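Local structure of uncharacterized protein (Bacteroides uniformis, 4JPQ) at residues P49-R54 with Y66-A71; S72-A77 with W85-V90; C107-R112 with E144-R149; R137-A142 with C153-V158. The protein is of unknown function but probably binds carbohydrate through a fold of carbohydrate-binding family 9. All blocks are in the same frame, centred on the assembly; numbering follows the deposited sequence.

Interaction 1 (P49-R54 with Y66-A71)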
loop_
_atom_site.group_PDB
_atom_site.type_symbol
_atom_site.label_atom_id
_atom_site.label_comp_id
_atom_site.label_asym_id
_atom_site.label_seq_id
_atom_site.Cartn_x
_atom_site.Cartn_y
_atom_site.Cartn_z
ATOM N N PRO A 49 -7.364 5.581 -13.287
ATOM C CA PRO A 49 -6.026 5.497 -13.861
ATOM C C PRO A 49 -5.584 4.040 -13.816
ATOM O O PRO A 49 -6.000 3.299 -12.935
ATOM C CB PRO A 49 -5.178 6.356 -12.926
ATOM C CG PRO A 49 -5.913 6.339 -11.637
ATOM C CD PRO A 49 -7.358 6.350 -12.031
ATOM N N GLU A 50 -4.770 3.642 -14.781
ATOM C CA GLU A 50 -4.338 2.257 -14.927
ATOM C C GLU A 50 -3.310 1.938 -13.834
ATOM O O GLU A 50 -2.207 2.481 -13.838
ATOM C CB GLU A 50 -3.780 2.065 -16.332
ATOM C CG GLU A 50 -3.495 0.635 -16.734
ATOM C CD GLU A 50 -2.825 0.557 -18.090
ATOM O OE1 GLU A 50 -3.190 1.345 -18.998
ATOM O OE2 GLU A 50 -1.926 -0.299 -18.238
ATOM N N VAL A 51 -3.705 1.087 -12.882
ATOM C CA VAL A 51 -2.860 0.708 -11.740
ATOM C C VAL A 51 -2.875 -0.805 -11.501
ATOM O O VAL A 51 -3.925 -1.440 -11.568
ATOM C CB VAL A 51 -3.317 1.433 -10.448
ATOM C CG1 VAL A 51 -2.461 1.040 -9.239
ATOM C CG2 VAL A 51 -3.280 2.943 -10.656
ATOM N N SER A 52 -1.700 -1.361 -11.224
ATOM C CA SER A 52 -1.555 -2.765 -10.873
ATOM C C SER A 52 -0.547 -2.885 -9.725
ATOM O O SER A 52 0.239 -1.960 -9.466
ATOM C CB SER A 52 -1.139 -3.606 -12.082
ATOM O OG SER A 52 0.166 -3.291 -12.513
ATOM N N PHE A 53 -0.604 -4.013 -9.025
ATOM C CA PHE A 53 0.302 -4.282 -7.920
ATOM C C PHE A 53 0.632 -5.771 -7.808
ATOM O O PHE A 53 0.027 -6.585 -8.482
ATOM C CB PHE A 53 -0.310 -3.790 -6.607
ATOM C CG PHE A 53 -1.420 -4.665 -6.084
ATOM C CD1 PHE A 53 -2.685 -4.608 -6.642
ATOM C CD2 PHE A 53 -1.189 -5.551 -5.029
ATOM C CE1 PHE A 53 -3.712 -5.419 -6.166
ATOM C CE2 PHE A 53 -2.206 -6.361 -4.544
ATOM C CZ PHE A 53 -3.472 -6.295 -5.114
ATOM N N ARG A 54 1.599 -6.100 -6.955
ATOM C CA ARG A 54 1.929 -7.491 -6.661
ATOM C C ARG A 54 2.597 -7.587 -5.312
ATOM O O ARG A 54 3.207 -6.633 -4.836
ATOM C CB ARG A 54 2.781 -8.148 -7.730
ATOM C CG ARG A 54 4.102 -7.469 -7.981
ATOM C CD ARG A 54 4.888 -8.224 -9.021
ATOM N NE ARG A 54 6.123 -7.522 -9.343
ATOM C CZ ARG A 54 7.013 -7.921 -10.257
ATOM N NH1 ARG A 54 6.871 -9.063 -10.939
ATOM N NH2 ARG A 54 8.102 -7.186 -10.468
ATOM N N TYR A 66 3.953 -1.621 -6.740
ATOM C CA TYR A 66 2.856 -0.979 -7.446
ATOM C C TYR A 66 3.368 -0.373 -8.736
ATOM O O TYR A 66 4.470 0.187 -8.752
ATOM C CB TYR A 66 2.315 0.199 -6.629
ATOM C CG TYR A 66 1.610 -0.142 -5.351
ATOM C CD1 TYR A 66 2.318 -0.248 -4.150
ATOM C CD2 TYR A 66 0.215 -0.306 -5.319
ATOM C CE1 TYR A 66 1.665 -0.537 -2.953
ATOM C CE2 TYR A 66 -0.446 -0.594 -4.127
ATOM C CZ TYR A 66 0.282 -0.704 -2.950
ATOM O OH TYR A 66 -0.344 -0.994 -1.769
ATOM N N LYS A 67 2.551 -0.438 -9.789
ATOM C CA LYS A 67 2.814 0.229 -11.081
ATOM C C LYS A 67 1.604 1.124 -11.363
ATOM O O LYS A 67 0.472 0.671 -11.251
ATOM C CB LYS A 67 2.987 -0.777 -12.206
ATOM C CG LYS A 67 4.296 -1.554 -12.179
ATOM C CD LYS A 67 4.301 -2.742 -13.144
ATOM C CE LYS A 67 4.132 -2.367 -14.612
ATOM N NZ LYS A 67 4.297 -3.574 -15.471
ATOM N N VAL A 68 1.849 2.373 -11.747
ATOM C CA VAL A 68 0.796 3.365 -12.023
ATOM C C VAL A 68 1.021 4.126 -13.336
ATOM O O VAL A 68 2.162 4.387 -13.702
ATOM C CB VAL A 68 0.784 4.412 -10.884
ATOM C CG1 VAL A 68 -0.240 5.511 -11.135
ATOM C CG2 VAL A 68 0.530 3.746 -9.535
ATOM N N LYS A 69 -0.076 4.449 -14.032
ATOM C CA LYS A 69 -0.078 5.346 -15.199
ATOM C C LYS A 69 -1.291 6.275 -15.018
ATOM O O LYS A 69 -2.424 5.799 -15.054
ATOM C CB LYS A 69 -0.130 4.605 -16.543
ATOM C CG LYS A 69 0.210 5.513 -17.742
ATOM C CD LYS A 69 0.226 4.818 -19.103
ATOM C CE LYS A 69 -1.177 4.467 -19.578
ATOM N NZ LYS A 69 -1.188 4.041 -21.004
ATOM N N GLU A 70 -1.043 7.575 -14.796
ATOM C CA GLU A 70 -2.105 8.592 -14.566
ATOM C C GLU A 70 -1.817 9.945 -15.201
ATOM O O GLU A 70 -0.686 10.223 -15.599
ATOM C CB GLU A 70 -2.398 8.765 -13.066
ATOM C CG GLU A 70 -1.196 9.127 -12.210
ATOM C CD GLU A 70 -1.525 9.244 -10.725
ATOM O OE1 GLU A 70 -2.609 9.764 -10.360
ATOM O OE2 GLU A 70 -0.670 8.841 -9.905
ATOM N N ALA A 71 -2.860 10.781 -15.270
ATOM C CA ALA A 71 -2.804 12.102 -15.942
ATOM C C ALA A 71 -1.977 13.178 -15.246
ATOM O O ALA A 71 -1.630 14.176 -15.883
ATOM C CB ALA A 71 -4.212 12.626 -16.243
#

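Interaction 2 (S72-A77 with W85-V90)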
loop_
_atom_site.group_PDB
_atom_site.type_symbol
_atom_site.label_atom_id
_atom_site.label_comp_id
_atom_site.label_asym_id
_atom_site.label_seq_id
_atom_site.Cartn_x
_atom_site.Cartn_y
_atom_site.Cartn_z
ATOM N N SER A 72 -1.701 13.006 -13.953
ATOM C CA SER A 72 -0.865 13.950 -13.197
ATOM C C SER A 72 -0.308 13.324 -11.927
ATOM O O SER A 72 -0.881 12.365 -11.407
ATOM C CB SER A 72 -1.625 15.242 -12.850
ATOM O OG SER A 72 -2.678 15.027 -11.923
ATOM N N VAL A 73 0.801 13.893 -11.451
ATOM C CA VAL A 73 1.468 13.469 -10.214
ATOM C C VAL A 73 1.808 14.678 -9.351
ATOM O O VAL A 73 1.968 15.786 -9.861
ATOM C CB VAL A 73 2.725 12.619 -10.479
ATOM C CG1 VAL A 73 2.333 11.293 -11.112
ATOM C CG2 VAL A 73 3.739 13.340 -11.357
ATOM N N ARG A 74 1.947 14.439 -8.052
ATOM C CA ARG A 74 2.159 15.495 -7.052
ATOM C C ARG A 74 2.777 14.879 -5.799
ATOM O O ARG A 74 2.450 13.752 -5.473
ATOM C CB ARG A 74 0.787 16.088 -6.719
ATOM C CG ARG A 74 0.723 17.213 -5.700
ATOM C CD ARG A 74 -0.736 17.588 -5.443
ATOM N NE ARG A 74 -0.885 18.777 -4.599
ATOM C CZ ARG A 74 -0.912 18.807 -3.263
ATOM N NH1 ARG A 74 -0.794 17.704 -2.511
ATOM N NH2 ARG A 74 -1.055 19.980 -2.655
ATOM N N ALA A 75 3.662 15.603 -5.122
ATOM C CA ALA A 75 4.303 15.118 -3.873
ATOM C C ALA A 75 4.766 16.286 -3.012
ATOM O O ALA A 75 5.949 16.564 -2.900
ATOM C CB ALA A 75 5.448 14.183 -4.185
ATOM N N VAL A 76 3.798 17.008 -2.462
ATOM C CA VAL A 76 4.052 18.174 -1.621
ATOM C C VAL A 76 4.506 17.799 -0.200
ATOM O O VAL A 76 5.317 18.522 0.386
ATOM C CB VAL A 76 2.809 19.126 -1.593
ATOM C CG1 VAL A 76 3.036 20.336 -0.674
ATOM C CG2 VAL A 76 2.481 19.588 -3.015
ATOM N N ALA A 77 3.993 16.694 0.337
ATOM C CA ALA A 77 4.278 16.290 1.724
ATOM C C ALA A 77 5.764 16.360 2.066
ATOM O O ALA A 77 6.548 15.665 1.452
ATOM C CB ALA A 77 3.730 14.897 1.989
ATOM N N TRP A 85 -2.046 11.270 1.295
ATOM C CA TRP A 85 -3.291 10.960 0.561
ATOM C C TRP A 85 -3.704 12.079 -0.424
ATOM O O TRP A 85 -4.474 11.825 -1.366
ATOM C CB TRP A 85 -4.447 10.632 1.532
ATOM C CG TRP A 85 -4.786 11.774 2.424
ATOM C CD1 TRP A 85 -5.643 12.782 2.151
ATOM C CD2 TRP A 85 -4.221 12.060 3.703
ATOM N NE1 TRP A 85 -5.656 13.697 3.177
ATOM C CE2 TRP A 85 -4.800 13.270 4.154
ATOM C CE3 TRP A 85 -3.273 11.416 4.516
ATOM C CZ2 TRP A 85 -4.474 13.849 5.393
ATOM C CZ3 TRP A 85 -2.946 11.984 5.751
ATOM C CH2 TRP A 85 -3.549 13.192 6.179
ATOM N N GLU A 86 -3.227 13.303 -0.177
ATOM C CA GLU A 86 -3.479 14.454 -1.072
ATOM C C GLU A 86 -2.625 14.431 -2.324
ATOM O O GLU A 86 -3.042 14.945 -3.370
ATOM C CB GLU A 86 -3.234 15.759 -0.342
ATOM C CG GLU A 86 -4.135 15.957 0.862
ATOM C CD GLU A 86 -3.886 17.254 1.566
ATOM O OE1 GLU A 86 -2.794 17.849 1.402
ATOM O OE2 GLU A 86 -4.796 17.669 2.290
ATOM N N ASP A 87 -1.422 13.877 -2.183
ATOM C CA ASP A 87 -0.463 13.686 -3.268
ATOM C C ASP A 87 -0.871 12.407 -4.025
ATOM O O ASP A 87 -1.796 11.711 -3.599
ATOM C CB ASP A 87 0.955 13.517 -2.676
ATOM C CG ASP A 87 1.433 14.741 -1.924
ATOM O OD1 ASP A 87 1.197 15.870 -2.401
ATOM O OD2 ASP A 87 2.104 14.595 -0.878
ATOM N N ALA A 88 -0.216 12.129 -5.162
ATOM C CA ALA A 88 -0.437 10.871 -5.917
ATOM C C ALA A 88 0.068 9.796 -4.977
ATOM O O ALA A 88 1.259 9.769 -4.647
ATOM C CB ALA A 88 0.334 10.845 -7.226
ATOM N N CYS A 89 -0.841 8.929 -4.544
ATOM C CA CYS A 89 -0.570 8.008 -3.459
ATOM C C CYS A 89 -1.126 6.616 -3.654
ATOM O O CYS A 89 -2.263 6.470 -4.094
ATOM C CB CYS A 89 -1.208 8.645 -2.223
ATOM S SG CYS A 89 -1.092 7.771 -0.661
ATOM N N VAL A 90 -0.319 5.614 -3.279
ATOM C CA VAL A 90 -0.720 4.199 -3.253
ATOM C C VAL A 90 -0.726 3.784 -1.783
ATOM O O VAL A 90 0.081 4.293 -0.979
ATOM C CB VAL A 90 0.171 3.261 -4.070
ATOM C CG1 VAL A 90 0.017 3.577 -5.551
ATOM C CG2 VAL A 90 1.634 3.300 -3.632
#

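Interaction 3 (C107-R112 with E144-R149)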
loop_
_atom_site.group_PDB
_atom_site.type_symbol
_atom_site.label_atom_id
_atom_site.label_comp_id
_atom_site.label_asym_id
_atom_site.label_seq_id
_atom_site.Cartn_x
_atom_site.Cartn_y
_atom_site.Cartn_z
ATOM N N CYS A 107 1.762 5.740 1.003
ATOM C CA CYS A 107 3.042 6.252 0.496
ATOM C C CYS A 107 2.847 7.072 -0.778
ATOM O O CYS A 107 2.218 6.583 -1.733
ATOM C CB CYS A 107 3.948 5.059 0.232
ATOM S SG CYS A 107 5.692 5.471 0.156
ATOM N N ASN A 108 3.309 8.328 -0.790
ATOM C CA ASN A 108 3.173 9.151 -2.014
ATOM C C ASN A 108 4.237 8.756 -3.017
ATOM O O ASN A 108 5.217 8.081 -2.657
ATOM C CB ASN A 108 3.124 10.677 -1.767
ATOM C CG ASN A 108 4.443 11.295 -1.298
ATOM O OD1 ASN A 108 5.502 10.677 -1.301
ATOM N ND2 ASN A 108 4.369 12.569 -0.913
ATOM N N CYS A 109 4.057 9.211 -4.256
ATOM C CA CYS A 109 4.977 8.890 -5.365
ATOM C C CYS A 109 6.445 9.307 -5.181
ATOM O O CYS A 109 7.309 8.781 -5.874
ATOM C CB CYS A 109 4.441 9.443 -6.687
ATOM S SG CYS A 109 4.327 11.238 -6.742
ATOM N N ALA A 110 6.718 10.238 -4.267
ATOM C CA ALA A 110 8.099 10.643 -3.928
ATOM C C ALA A 110 8.742 9.808 -2.814
ATOM O O ALA A 110 9.903 10.046 -2.479
ATOM C CB ALA A 110 8.148 12.123 -3.569
ATOM N N GLY A 111 8.004 8.850 -2.245
ATOM C CA GLY A 111 8.511 7.989 -1.177
ATOM C C GLY A 111 8.187 8.373 0.255
ATOM O O GLY A 111 8.579 7.646 1.169
ATOM N N ARG A 112 7.522 9.506 0.477
ATOM C CA ARG A 112 7.104 9.902 1.830
ATOM C C ARG A 112 6.037 8.899 2.253
ATOM O O ARG A 112 5.107 8.622 1.466
ATOM C CB ARG A 112 6.469 11.290 1.862
ATOM C CG ARG A 112 7.308 12.466 1.425
ATOM C CD ARG A 112 8.555 12.692 2.275
ATOM N NE ARG A 112 9.738 12.087 1.661
ATOM C CZ ARG A 112 10.409 12.588 0.607
ATOM N NH1 ARG A 112 10.022 13.710 -0.029
ATOM N NH2 ARG A 112 11.476 11.932 0.152
ATOM N N GLU A 144 13.178 14.856 -3.830
ATOM C CA GLU A 144 12.643 16.106 -3.286
ATOM C C GLU A 144 11.118 16.182 -3.412
ATOM O O GLU A 144 10.564 15.622 -4.358
ATOM C CB GLU A 144 13.204 17.355 -4.033
ATOM C CG GLU A 144 14.718 17.500 -4.218
ATOM C CD GLU A 144 15.513 17.392 -2.935
ATOM O OE1 GLU A 144 14.978 17.721 -1.842
ATOM O OE2 GLU A 144 16.692 16.988 -3.037
ATOM N N PRO A 145 10.439 16.873 -2.469
ATOM C CA PRO A 145 9.000 17.099 -2.677
ATOM C C PRO A 145 8.778 18.018 -3.897
ATOM O O PRO A 145 9.656 18.836 -4.204
ATOM C CB PRO A 145 8.533 17.794 -1.384
ATOM C CG PRO A 145 9.669 17.721 -0.427
ATOM C CD PRO A 145 10.923 17.457 -1.199
ATOM N N PHE A 146 7.646 17.870 -4.590
ATOM C CA PHE A 146 7.338 18.686 -5.790
ATOM C C PHE A 146 5.856 18.992 -5.992
ATOM O O PHE A 146 5.003 18.149 -5.717
ATOM C CB PHE A 146 7.912 18.031 -7.073
ATOM C CG PHE A 146 7.441 16.606 -7.331
ATOM C CD1 PHE A 146 6.261 16.345 -8.052
ATOM C CD2 PHE A 146 8.193 15.520 -6.896
ATOM C CE1 PHE A 146 5.843 15.039 -8.306
ATOM C CE2 PHE A 146 7.780 14.206 -7.146
ATOM C CZ PHE A 146 6.602 13.964 -7.853
ATOM N N GLU A 147 5.574 20.196 -6.502
ATOM C CA GLU A 147 4.207 20.632 -6.836
ATOM C C GLU A 147 3.688 19.829 -8.025
ATOM O O GLU A 147 4.474 19.273 -8.797
ATOM C CB GLU A 147 4.155 22.136 -7.149
ATOM C CG GLU A 147 4.389 23.034 -5.926
ATOM C CD GLU A 147 3.261 22.966 -4.888
ATOM O OE1 GLU A 147 2.086 22.670 -5.225
ATOM O OE2 GLU A 147 3.558 23.199 -3.704
ATOM N N GLU A 148 2.371 19.772 -8.162
ATOM C CA GLU A 148 1.748 18.969 -9.209
ATOM C C GLU A 148 2.339 19.185 -10.617
ATOM O O GLU A 148 2.488 20.313 -11.036
ATOM C CB GLU A 148 0.222 19.195 -9.240
ATOM C CG GLU A 148 -0.522 18.286 -10.220
ATOM C CD GLU A 148 -2.030 18.329 -10.081
ATOM O OE1 GLU A 148 -2.569 19.371 -9.675
ATOM O OE2 GLU A 148 -2.673 17.300 -10.388
ATOM N N ARG A 149 2.674 18.088 -11.306
ATOM C CA ARG A 149 3.144 18.097 -12.695
ATOM C C ARG A 149 2.067 17.438 -13.562
ATOM O O ARG A 149 1.801 16.231 -13.439
ATOM C CB ARG A 149 4.440 17.323 -12.860
ATOM C CG ARG A 149 5.626 17.825 -12.047
ATOM C CD ARG A 149 6.762 16.821 -12.183
ATOM N NE ARG A 149 7.821 17.003 -11.198
ATOM C CZ ARG A 149 8.794 16.119 -10.942
ATOM N NH1 ARG A 149 8.871 14.939 -11.584
ATOM N NH2 ARG A 149 9.707 16.410 -10.013
#

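Interaction 4 (R137-A142 with C153-V158)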
loop_
_atom_site.group_PDB
_atom_site.type_symbol
_atom_site.label_atom_id
_atom_site.label_comp_id
_atom_site.label_asym_id
_atom_site.label_seq_id
_atom_site.Cartn_x
_atom_site.Cartn_y
_atom_site.Cartn_z
ATOM N N ARG A 137 11.741 1.693 1.268
ATOM C CA ARG A 137 10.970 2.159 0.137
ATOM C C ARG A 137 11.841 2.517 -1.048
ATOM O O ARG A 137 13.048 2.751 -0.895
ATOM C CB ARG A 137 10.263 3.431 0.540
ATOM C CG ARG A 137 9.178 3.257 1.572
ATOM C CD ARG A 137 8.971 4.547 2.345
ATOM N NE ARG A 137 9.781 4.667 3.567
ATOM C CZ ARG A 137 9.907 5.779 4.302
ATOM N NH1 ARG A 137 9.350 6.940 3.935
ATOM N NH2 ARG A 137 10.636 5.744 5.407
ATOM N N TRP A 138 11.199 2.580 -2.215
ATOM C CA TRP A 138 11.822 3.045 -3.458
ATOM C C TRP A 138 10.722 3.476 -4.421
ATOM O O TRP A 138 9.685 2.814 -4.505
ATOM C CB TRP A 138 12.692 1.953 -4.113
ATOM C CG TRP A 138 13.124 2.304 -5.531
ATOM C CD1 TRP A 138 14.234 3.010 -5.901
ATOM C CD2 TRP A 138 12.412 2.020 -6.739
ATOM N NE1 TRP A 138 14.275 3.156 -7.268
ATOM C CE2 TRP A 138 13.164 2.569 -7.811
ATOM C CE3 TRP A 138 11.219 1.342 -7.025
ATOM C CZ2 TRP A 138 12.766 2.452 -9.160
ATOM C CZ3 TRP A 138 10.808 1.230 -8.387
ATOM C CH2 TRP A 138 11.588 1.786 -9.429
ATOM N N SER A 139 10.975 4.557 -5.153
ATOM C CA SER A 139 10.079 5.023 -6.211
ATOM C C SER A 139 10.861 5.520 -7.411
ATOM O O SER A 139 11.990 5.980 -7.272
ATOM C CB SER A 139 9.167 6.138 -5.716
ATOM O OG SER A 139 8.366 6.637 -6.779
ATOM N N SER A 140 10.227 5.447 -8.581
ATOM C CA SER A 140 10.790 5.977 -9.833
ATOM C C SER A 140 10.743 7.513 -9.861
ATOM O O SER A 140 11.381 8.117 -10.729
ATOM C CB SER A 140 10.089 5.376 -11.076
ATOM O OG SER A 140 8.717 5.759 -11.175
ATOM N N LEU A 141 9.957 8.133 -8.966
ATOM C CA LEU A 141 9.877 9.593 -8.796
ATOM C C LEU A 141 10.376 10.014 -7.405
ATOM O O LEU A 141 10.016 11.090 -6.908
ATOM C CB LEU A 141 8.430 10.066 -8.995
ATOM C CG LEU A 141 7.819 9.809 -10.364
ATOM C CD1 LEU A 141 6.351 10.196 -10.341
ATOM C CD2 LEU A 141 8.561 10.574 -11.436
ATOM N N ALA A 142 11.241 9.199 -6.804
ATOM C CA ALA A 142 11.768 9.467 -5.460
ATOM C C ALA A 142 12.654 10.692 -5.454
ATOM O O ALA A 142 13.221 11.071 -6.494
ATOM C CB ALA A 142 12.534 8.262 -4.903
ATOM N N CYS A 153 1.990 10.296 -16.882
ATOM C CA CYS A 153 3.220 9.856 -16.228
ATOM C C CYS A 153 3.118 8.424 -15.698
ATOM O O CYS A 153 2.179 8.113 -14.950
ATOM C CB CYS A 153 3.515 10.800 -15.065
ATOM S SG CYS A 153 4.808 10.211 -13.946
ATOM N N SER A 154 4.082 7.579 -16.078
ATOM C CA SER A 154 4.172 6.200 -15.588
ATOM C C SER A 154 5.176 6.143 -14.428
ATOM O O SER A 154 6.305 6.580 -14.578
ATOM C CB SER A 154 4.599 5.234 -16.689
ATOM O OG SER A 154 3.593 5.107 -17.668
ATOM N N TRP A 155 4.747 5.652 -13.268
ATOM C CA TRP A 155 5.644 5.496 -12.119
ATOM C C TRP A 155 5.418 4.189 -11.406
ATOM O O TRP A 155 4.400 3.546 -11.610
ATOM C CB TRP A 155 5.550 6.667 -11.141
ATOM C CG TRP A 155 4.199 6.942 -10.565
ATOM C CD1 TRP A 155 3.175 7.609 -11.169
ATOM C CD2 TRP A 155 3.754 6.647 -9.234
ATOM N NE1 TRP A 155 2.105 7.713 -10.310
ATOM C CE2 TRP A 155 2.434 7.122 -9.120
ATOM C CE3 TRP A 155 4.342 6.015 -8.128
ATOM C CZ2 TRP A 155 1.692 6.987 -7.950
ATOM C CZ3 TRP A 155 3.589 5.875 -6.956
ATOM C CH2 TRP A 155 2.284 6.355 -6.883
ATOM N N GLU A 156 6.418 3.802 -10.613
ATOM C CA GLU A 156 6.408 2.576 -9.837
ATOM C C GLU A 156 6.905 2.865 -8.429
ATOM O O GLU A 156 7.684 3.797 -8.214
ATOM C CB GLU A 156 7.293 1.509 -10.479
ATOM C CG GLU A 156 6.990 1.267 -11.954
ATOM C CD GLU A 156 7.732 0.080 -12.562
ATOM O OE1 GLU A 156 8.392 -0.677 -11.821
ATOM O OE2 GLU A 156 7.633 -0.103 -13.799
ATOM N N LEU A 157 6.453 2.049 -7.483
ATOM C CA LEU A 157 6.782 2.208 -6.075
ATOM C C LEU A 157 6.827 0.870 -5.361
ATOM O O LEU A 157 6.009 0.003 -5.650
ATOM C CB LEU A 157 5.762 3.132 -5.406
ATOM C CG LEU A 157 5.951 3.445 -3.908
ATOM C CD1 LEU A 157 5.584 4.887 -3.607
ATOM C CD2 LEU A 157 5.210 2.489 -2.975
ATOM N N VAL A 158 7.753 0.763 -4.395
ATOM C CA VAL A 158 7.995 -0.439 -3.631
ATOM C C VAL A 158 8.047 -0.145 -2.152
ATOM O O VAL A 158 8.582 0.881 -1.745
ATOM C CB VAL A 158 9.340 -1.068 -4.045
ATOM C CG1 VAL A 158 9.828 -2.138 -3.065
ATOM C CG2 VAL A 158 9.218 -1.647 -5.437
#

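Interaction 1 (P49-R54 with Y66-A71)
Val51 and Val68 lie side by side and point the same way, with Val51 CG2 4.0 Å from Val68 CG1. On the same face Phe53 CB rests 3.8 Å from Tyr66 CD2, meeting that ring obliquely. Phe53 CG stands between its backbone N and carbonyl carbon (chi1 75°), and its ring leads away from Tyr66, stacking with Phe183. Beta-branched and aromatic residues suit this buried side of an extended chain.

Antiparallel hydrogen bonds join the backbones. Ser52 N reaches Lys67 O at 3.0 Å, and Lys67 N returns the bond to Ser52 O at 2.8 Å. At the next hydrogen-bonded pair, Lys69 N to Glu50 O is sound at 2.9 Å, whereas Glu50 N to Lys69 O, at 3.2 Å and bent, is weak.

Charge appears on the other face. Glu50 OE1 and Lys69 NZ form a long salt bridge of 3.9 Å, their side chains crossing obliquely. Lys67 sends its amine to a cation-pi contact with Phe34, while its CB packs beside Ser52 OG.

Apolar on one face and polar on the other, with strands 178-186 and 89-95 packed against the apolar side, this is a beta hairpin consistent with the beta sandwich of this family.

Interaction 2 (S72-A77 with W85-V90)
Asp87 OD1 is gripped by two groups of segment 72-77: Arg74 NH1 in a salt bridge of 2.7 Å, and Val76 N in a hydrogen bond of 2.8 Å that arrives from above the carboxylate plane, 49° out of it. The other oxygen, Asp87 OD2, takes the N-H of Ala77 at 3.1 Å on its syn side and also the side-chain amide of Asn108. Aspartate suits the place, since its short chain carries two acceptors to successive backbone N-H groups just where strand 72-75 gives way to a loop. An alanine here would keep CB beside Arg74 O, but would probably leave Arg74 NH1 without its close counter-charge and the amides of Val76 and Ala77 without their acceptors.

Strand 72-75 is a short edge element that pairs antiparallel with strand 146-150, and the contact ties it to the chain entering strand 89-95. The backbone contributes one bond, Ala88 N to Arg74 O at 3.1 Å.

The extended Arg74 chain runs past Asp87 OD1, with CG 3.6 Å away, before chi4 (-87°) takes CZ off that line and NH1 comes back to OD1. Its side chain crosses that of Asp87 at about a right angle, the guanidinium and carboxylate planes 34° apart. Val76 CG2 sits over the centre of the guanidinium, 3.5 Å above its plane. Small Ala88 turns CB toward Val73 CG1, 4.4 Å away.

Interaction 3 (C107-R112 with E144-R149)
Cys109 SG touches the tip of the Phe146 ring, 3.7 Å from CZ, in a sulfur-aromatic contact oblique to the ring. Both side chains adopt the crowded position, with SG or CG between the backbone N and the carbonyl carbon: chi1 is 64° for Cys109 and 57° for Phe146. Next to the sulfur, Ala110 CB meets Phe146 CE2 at 4.2 Å, a methyl small enough to come up obliquely to the ring. Arg149 NH2 lies 3.5 Å above one face of the same ring, offset toward its rim.

Arg112 is bent at chi2 and chi3. The edge of its guanidinium faces the start of the other segment, NH1 being 4.0 Å from Pro145 N, and NH2 bonds to Gly143 O. Asn108 steadies the type I turn to Gly111, its OD1 accepting from Arg112 N at 2.9 Å and weakly from Ala110 N. Gly111 has phi 97°, where a CB would press on the carbonyl O of Ala110.

The turn joins strands 102-108 and 113-118, while Phe146 opens strand 146-150, the antiparallel partner of strand 72-75. Ala75 of that partner touches both Ala110 and Phe146, and Cys109 also packs on Trp155 of strand 152-162.

Interaction 4 (R137-A142 with C153-V158)
Leu141 CD1 fills the hollow between two side chains of strand 153-158, lying 3.7 Å from Trp155 CB and 3.9 Å from Cys153 SG. Leu141 and Trp155 cross at about a right angle. The leucine methyl bears on the root of the indole while the ring leads away, its NE1 bonded to Glu70. A branched aliphatic end suits a notch with a sulfur on one wall and a methylene on the other.

Across the sheet from Ser139 and Leu157, the indole of Trp138 bulges over its neighbours. Its CG is anti to the backbone N (chi1 168°), and the benzo part reaches across the strand: CE3 meets Val158 CG2 at 3.9 Å and CZ3 meets Glu156 CB at 4.1 Å. The carboxylate of Glu156 stands nearly perpendicular to the ring and bonds to His65.

Beneath these shapes the strands are antiparallel, with Val158 N bonding to Trp138 O at 2.8 Å. Past Ser139 the chain leaves the ladder in a type I turn. Ser140 N still reaches Glu156 O at 3.1 Å, and Ser140 OG, standing in for a backbone carbonyl, accepts from Glu156 N at 3.1 Å.

Ser139 OG accepts from Leu141 N at 3.1 Å in an ST turn and also bonds to Cys109 O. An alanine in its place would probably leave Leu141 N and Cys109 O without that partner and the turn less firmly held. The chemistry implies that one serine hydroxyl, Ser140 OG, continues the pairing where the strand's backbone turns away, while the other, Ser139 OG, ties the turn to Cys109.

In the fold
Interactions 1 and 4 share neighbouring strands, 61-70 and 152-162, their centres 10 Å apart: Val68 N meets Trp155 O at 2.8 Å, a probable hydrogen bond. Interactions 2 and 3 are closer still, 6 Å between centres, with Ala75 O 2.7 Å from Phe146 N. Interaction 3 reaches interaction 4 through Gly111 O, 3.0 Å from Arg137 NH1, a probable hydrogen bond. Trp155 gathers several of them, its NE1 lying 3.7 Å from Val73 CG1 of interaction 2, which interaction 1 touches where Val68 CG2 packs on Val90 CG1 at 4.0 Å. A sulfate about 4 Å from the side chain of Ala77, probably from the crystallisation liquor, does not by itself locate a sugar site.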